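Local atomic coordinates of probable endoglucanase (PDB entry 1WZZ), a protein that hydrolyses internal beta-1,4-glucosidic linkages of cellulose-type glucans, including carboxymethyl-cellulose, as a secreted family 8 glycoside hydrolase. Residues Leu243-His249 with Ile326-Glu331; Gly147-Val151 with Asp195-Leu199. Residue numbers count along the deposited sequence, not the author numbering.

Contact 1. Residues Leu243-His249 with Ile326-Glu331; sequences LYFYWAH and IARAEE
Neighbouring helices of an (alpha/alpha)6 barrel, the fold of glycoside hydrolase family 8, can be joined by aromatic side chains packed against a small residue of the next helix, and the C-terminal ends of helices 240-247 and 315-331 illustrate the principle. The two short segments run nearly parallel, at 18° with axes 9.8 Å apart, and W247 lies level with E331, CA to CA 5.2 Å. The first helix stops in a Schellman motif: H249 has positive phi (62°), its N bonded to Y246 O at 3.0 Å. The second remains helical throughout.

Along 326-331, I326 comes first, its CG2 3.7 Å from CZ2 of W247. A327 packs its CB 3.5 Å from CD2 of W247, with its CA over the five-membered ring in a CH-pi contact, 3.7 Å from the centroid; this small residue lets the indole (chi1 t, chi2 -11°) lie against the helix. The same CB touches CD1 of L243 at 3.8 Å and CE1 of Y246 at 4.0 Å. Y246 has chi1 at 142°, between the p and t wells, which brings its ring to A327 and E331. R328 CA lies 3.7 Å from Y246 OH. E330 accepts a hydrogen bond on OE2 from W247 NE1 (2.9 Å, 164°), while its OE1 forms a salt bridge with R117. E331, chi1 t and chi2 m, lays CG over the Y246 ring, 3.9 Å from the centroid. Its OE2 lies 3.0 Å from H249 CE1. A water closes the end of the interface, 2.7 Å from H249 NE2 and donating to E330 O at 3.0 Å.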
loop_
_atom_site.group_PDB
_atom_site.type_symbol
_atom_site.label_atom_id
_atom_site.label_comp_id
_atom_site.label_asym_id
_atom_site.label_seq_id
_atom_site.Cartn_x
_atom_site.Cartn_y
_atom_site.Cartn_z
ATOM N N LEU A 243 6.264 -0.228 -7.009
ATOM C CA LEU A 243 5.036 0.231 -7.612
ATOM C C LEU A 243 4.654 1.653 -7.159
ATOM O O LEU A 243 4.403 2.521 -7.980
ATOM C CB LEU A 243 3.886 -0.714 -7.272
ATOM C CG LEU A 243 2.569 -0.277 -7.931
ATOM C CD1 LEU A 243 2.701 -0.390 -9.444
ATOM C CD2 LEU A 243 1.431 -1.149 -7.420
ATOM N N TYR A 244 4.622 1.893 -5.859
ATOM C CA TYR A 244 4.200 3.211 -5.398
ATOM C C TYR A 244 5.152 4.328 -5.846
ATOM O O TYR A 244 4.724 5.430 -6.198
ATOM C CB TYR A 244 4.080 3.211 -3.876
ATOM C CG TYR A 244 2.857 2.529 -3.319
ATOM C CD1 TYR A 244 2.960 1.697 -2.195
ATOM C CD2 TYR A 244 1.593 2.739 -3.861
ATOM C CE1 TYR A 244 1.836 1.081 -1.635
ATOM C CE2 TYR A 244 0.442 2.124 -3.286
ATOM C CZ TYR A 244 0.583 1.305 -2.186
ATOM O OH TYR A 244 -0.515 0.715 -1.626
ATOM N N PHE A 245 6.454 4.054 -5.834
ATOM C CA PHE A 245 7.391 5.070 -6.252
ATOM C C PHE A 245 7.366 5.277 -7.772
ATOM O O PHE A 245 7.525 6.405 -8.234
ATOM C CB PHE A 245 8.786 4.739 -5.668
ATOM C CG PHE A 245 8.895 5.082 -4.197
ATOM C CD1 PHE A 245 8.315 4.267 -3.229
ATOM C CD2 PHE A 245 9.488 6.285 -3.797
ATOM C CE1 PHE A 245 8.309 4.636 -1.881
ATOM C CE2 PHE A 245 9.492 6.670 -2.442
ATOM C CZ PHE A 245 8.900 5.845 -1.485
ATOM N N TYR A 246 7.130 4.217 -8.554
ATOM C CA TYR A 246 6.987 4.370 -10.004
ATOM C C TYR A 246 5.759 5.253 -10.281
ATOM O O TYR A 246 5.812 6.206 -11.054
ATOM C CB TYR A 246 6.796 2.986 -10.672
ATOM C CG TYR A 246 5.813 2.943 -11.850
ATOM C CD1 TYR A 246 4.476 2.554 -11.661
ATOM C CD2 TYR A 246 6.216 3.297 -13.147
ATOM C CE1 TYR A 246 3.564 2.522 -12.722
ATOM C CE2 TYR A 246 5.289 3.271 -14.226
ATOM C CZ TYR A 246 3.973 2.883 -13.995
ATOM O OH TYR A 246 3.045 2.872 -15.021
ATOM N N TRP A 247 4.661 4.932 -9.602
ATOM C CA TRP A 247 3.389 5.622 -9.767
ATOM C C TRP A 247 3.513 7.102 -9.490
ATOM O O TRP A 247 2.939 7.937 -10.220
ATOM C CB TRP A 247 2.410 4.940 -8.807
ATOM C CG TRP A 247 0.992 5.338 -8.780
ATOM C CD1 TRP A 247 0.377 6.422 -9.377
ATOM C CD2 TRP A 247 -0.008 4.651 -8.062
ATOM N NE1 TRP A 247 -0.965 6.433 -9.054
ATOM C CE2 TRP A 247 -1.227 5.358 -8.244
ATOM C CE3 TRP A 247 -0.001 3.496 -7.265
ATOM C CZ2 TRP A 247 -2.419 4.945 -7.658
ATOM C CZ3 TRP A 247 -1.196 3.088 -6.680
ATOM C CH2 TRP A 247 -2.386 3.812 -6.884
ATOM N N ALA A 248 4.275 7.430 -8.454
ATOM C CA ALA A 248 4.446 8.829 -8.059
ATOM C C ALA A 248 5.551 9.559 -8.806
ATOM O O ALA A 248 5.848 10.723 -8.489
ATOM C CB ALA A 248 4.702 8.908 -6.543
ATOM N N HIS A 249 6.165 8.884 -9.784
ATOM C CA HIS A 249 7.266 9.464 -10.574
ATOM C C HIS A 249 8.438 9.795 -9.650
ATOM O O HIS A 249 9.128 10.808 -9.827
ATOM C CB HIS A 249 6.821 10.747 -11.293
ATOM C CG HIS A 249 5.722 10.543 -12.288
ATOM N ND1 HIS A 249 5.906 9.875 -13.478
ATOM C CD2 HIS A 249 4.420 10.915 -12.263
ATOM C CE1 HIS A 249 4.765 9.839 -14.144
ATOM N NE2 HIS A 249 3.847 10.463 -13.429
ATOM N N ILE A 326 -4.408 0.741 -11.739
ATOM C CA ILE A 326 -4.648 2.142 -11.341
ATOM C C ILE A 326 -3.374 2.954 -11.558
ATOM O O ILE A 326 -3.411 4.058 -12.111
ATOM C CB ILE A 326 -5.035 2.263 -9.853
ATOM C CG1 ILE A 326 -6.201 1.334 -9.507
ATOM C CG2 ILE A 326 -5.359 3.761 -9.516
ATOM C CD1 ILE A 326 -7.410 1.558 -10.326
ATOM N N ALA A 327 -2.237 2.411 -11.116
ATOM C CA ALA A 327 -0.967 3.098 -11.252
ATOM C C ALA A 327 -0.672 3.396 -12.696
ATOM O O ALA A 327 -0.251 4.489 -13.033
ATOM C CB ALA A 327 0.177 2.243 -10.662
ATOM N N ARG A 328 -0.882 2.401 -13.552
ATOM C CA ARG A 328 -0.618 2.589 -14.966
ATOM C C ARG A 328 -1.533 3.648 -15.550
ATOM O O ARG A 328 -1.075 4.512 -16.296
ATOM C CB ARG A 328 -0.785 1.261 -15.715
ATOM C CG ARG A 328 -0.443 1.339 -17.194
ATOM C CD ARG A 328 -0.717 -0.000 -17.889
ATOM N NE ARG A 328 -2.143 -0.349 -17.830
ATOM C CZ ARG A 328 -2.703 -1.344 -18.513
ATOM N NH1 ARG A 328 -4.003 -1.593 -18.387
ATOM N NH2 ARG A 328 -1.963 -2.079 -19.335
ATOM N N ALA A 329 -2.815 3.606 -15.197
ATOM C CA ALA A 329 -3.777 4.576 -15.731
ATOM C C ALA A 329 -3.402 5.995 -15.316
ATOM O O ALA A 329 -3.540 6.941 -16.102
ATOM C CB ALA A 329 -5.170 4.249 -15.252
ATOM N N GLU A 330 -2.919 6.158 -14.091
ATOM C CA GLU A 330 -2.537 7.490 -13.620
ATOM C C GLU A 330 -1.133 7.958 -13.995
ATOM O O GLU A 330 -0.949 9.115 -14.386
ATOM C CB GLU A 330 -2.657 7.573 -12.095
ATOM C CG GLU A 330 -4.080 7.445 -11.542
ATOM C CD GLU A 330 -4.172 7.824 -10.076
ATOM O OE1 GLU A 330 -5.276 7.733 -9.487
ATOM O OE2 GLU A 330 -3.144 8.245 -9.515
ATOM N N GLU A 331 -0.147 7.072 -13.853
ATOM C CA GLU A 331 1.246 7.425 -14.123
ATOM C C GLU A 331 1.521 7.846 -15.551
ATOM O O GLU A 331 2.356 8.732 -15.807
ATOM C CB GLU A 331 2.172 6.252 -13.755
ATOM C CG GLU A 331 3.696 6.529 -13.804
ATOM C CD GLU A 331 4.279 6.587 -15.224
ATOM O OE1 GLU A 331 3.682 5.994 -16.148
ATOM O OE2 GLU A 331 5.361 7.203 -15.413
HETATM O O HOH W 1 7.706 6.593 -12.894
HETATM O O HOH W 2 4.144 3.041 -17.566
HETATM O O HOH W 3 1.237 11.124 -13.929
#

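Contact 2. Residues Gly147-Val151 with Asp195-Leu199; sequences GPYVV and DGIRL
How a helix can use one carboxylate to hold a crossing strand is well illustrated by D195. Its OD2 accepts a hydrogen bond from the backbone N of V150 (2.8 Å, 162°), and Q191, one helical turn earlier, also donates to this oxygen. OD1 is served separately: R198 NH1 meets it in a salt bridge at 2.9 Å within the helix, and a water donates both to D195 OD1 (2.7 Å) and to P148 O (2.9 Å).

The backbones that bring these groups together are the extended strand 149-151 and the helical segment 195-199, crossing at -99° with axes 8.6 Å apart; Y149 and D195 are closest, CA to CA 5.9 Å. The strand belongs to an antiparallel beta hairpin, 143-146 with 149-152, whose turn includes G147 at positive phi (57°). This packing of hairpin on helix 188-202 lies away from the probable catalytic residues, E49 and D106.

Apolar contacts centre on L199. With chi1 in m, Y149 turns a ring face to L199 CD2, which sits 3.9 Å from the centroid, 13° off the normal, as a CH-pi contact. L199 CD1 meets V151 CG1 at 4.1 Å, and R198 CB approaches Y149 CE2, also at 4.1 Å.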
loop_
_atom_site.group_PDB
_atom_site.type_symbol
_atom_site.label_atom_id
_atom_site.label_comp_id
_atom_site.label_asym_id
_atom_site.label_seq_id
_atom_site.Cartn_x
_atom_site.Cartn_y
_atom_site.Cartn_z
ATOM N N GLY A 147 16.867 8.885 13.919
ATOM C CA GLY A 147 18.137 9.243 13.317
ATOM C C GLY A 147 17.963 10.585 12.623
ATOM O O GLY A 147 17.363 11.503 13.168
ATOM N N PRO A 148 18.457 10.745 11.389
ATOM C CA PRO A 148 18.328 12.015 10.668
ATOM C C PRO A 148 17.051 12.171 9.853
ATOM O O PRO A 148 16.866 13.139 9.103
ATOM C CB PRO A 148 19.555 11.997 9.763
ATOM C CG PRO A 148 19.559 10.540 9.336
ATOM C CD PRO A 148 19.339 9.812 10.665
ATOM N N TYR A 149 16.143 11.222 10.005
ATOM C CA TYR A 149 14.941 11.272 9.192
ATOM C C TYR A 149 13.667 11.554 9.965
ATOM O O TYR A 149 13.647 11.406 11.184
ATOM C CB TYR A 149 14.684 9.919 8.543
ATOM C CG TYR A 149 15.882 9.241 7.910
ATOM C CD1 TYR A 149 16.541 8.201 8.558
ATOM C CD2 TYR A 149 16.314 9.633 6.657
ATOM C CE1 TYR A 149 17.628 7.553 7.957
ATOM C CE2 TYR A 149 17.386 9.003 6.048
ATOM C CZ TYR A 149 18.029 7.979 6.695
ATOM O OH TYR A 149 19.108 7.385 6.074
ATOM N N VAL A 150 12.647 11.961 9.226
ATOM C CA VAL A 150 11.285 12.085 9.783
ATOM C C VAL A 150 10.640 10.904 9.052
ATOM O O VAL A 150 10.597 10.874 7.810
ATOM C CB VAL A 150 10.588 13.359 9.402
ATOM C CG1 VAL A 150 9.112 13.311 9.888
ATOM C CG2 VAL A 150 11.266 14.533 10.126
ATOM N N VAL A 151 10.177 9.927 9.816
ATOM C CA VAL A 151 9.615 8.718 9.219
ATOM C C VAL A 151 8.131 8.560 9.435
ATOM O O VAL A 151 7.569 9.188 10.321
ATOM C CB VAL A 151 10.306 7.489 9.793
ATOM C CG1 VAL A 151 11.856 7.673 9.609
ATOM C CG2 VAL A 151 9.985 7.340 11.309
ATOM N N ASP A 195 12.347 12.063 2.797
ATOM C CA ASP A 195 13.046 11.052 3.558
ATOM C C ASP A 195 12.580 9.656 3.101
ATOM O O ASP A 195 13.327 8.705 3.194
ATOM C CB ASP A 195 12.849 11.246 5.067
ATOM C CG ASP A 195 13.838 12.259 5.657
ATOM O OD1 ASP A 195 14.913 12.474 5.040
ATOM O OD2 ASP A 195 13.557 12.834 6.736
ATOM N N GLY A 196 11.346 9.547 2.597
ATOM C CA GLY A 196 10.899 8.244 2.098
ATOM C C GLY A 196 11.792 7.846 0.917
ATOM O O GLY A 196 12.191 6.681 0.787
ATOM N N ILE A 197 12.073 8.809 0.051
ATOM C CA ILE A 197 12.957 8.549 -1.098
ATOM C C ILE A 197 14.344 8.127 -0.574
ATOM O O ILE A 197 14.948 7.155 -1.052
ATOM C CB ILE A 197 13.054 9.802 -2.002
ATOM C CG1 ILE A 197 11.701 10.028 -2.690
ATOM C CG2 ILE A 197 14.175 9.621 -3.068
ATOM C CD1 ILE A 197 11.518 11.389 -3.363
ATOM N N ARG A 198 14.860 8.837 0.425
ATOM C CA ARG A 198 16.155 8.477 0.972
ATOM C C ARG A 198 16.174 7.075 1.576
ATOM O O ARG A 198 17.176 6.347 1.441
ATOM C CB ARG A 198 16.607 9.482 2.051
ATOM C CG ARG A 198 16.774 10.875 1.553
ATOM C CD ARG A 198 17.417 11.720 2.661
ATOM N NE ARG A 198 17.806 13.027 2.145
ATOM C CZ ARG A 198 17.052 14.117 2.199
ATOM N NH1 ARG A 198 15.839 14.082 2.761
ATOM N NH2 ARG A 198 17.509 15.251 1.682
ATOM N N LEU A 199 15.080 6.691 2.241
ATOM C CA LEU A 199 14.998 5.384 2.886
ATOM C C LEU A 199 14.922 4.265 1.861
ATOM O O LEU A 199 15.526 3.222 2.037
ATOM C CB LEU A 199 13.807 5.332 3.860
ATOM C CG LEU A 199 14.104 6.156 5.138
ATOM C CD1 LEU A 199 12.759 6.513 5.771
ATOM C CD2 LEU A 199 14.988 5.405 6.116
HETATM O O HOH W 4 16.972 13.649 6.227
#

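In the fold
Both contacts fall within one family 8 catalytic domain but do different structural work: contact 1 joins two helices of the barrel, whereas contact 2 seats a hairpin on helix 188-202. They occur in series along the chain, contact 2 closing before contact 1 opens, and their centres are 21 Å apart. Even so, they touch: F245 CE2 packs 4.0 Å from I197 CG1, and F245 CZ lies 4.1 Å from G196 O, so helix 240-247 meets helix 188-202 directly. Contact 1 is the more central, 12 Å from the chain centre against 18 Å. Its W247 side chain lies about 11 Å from that of D106, the predicted nucleophile.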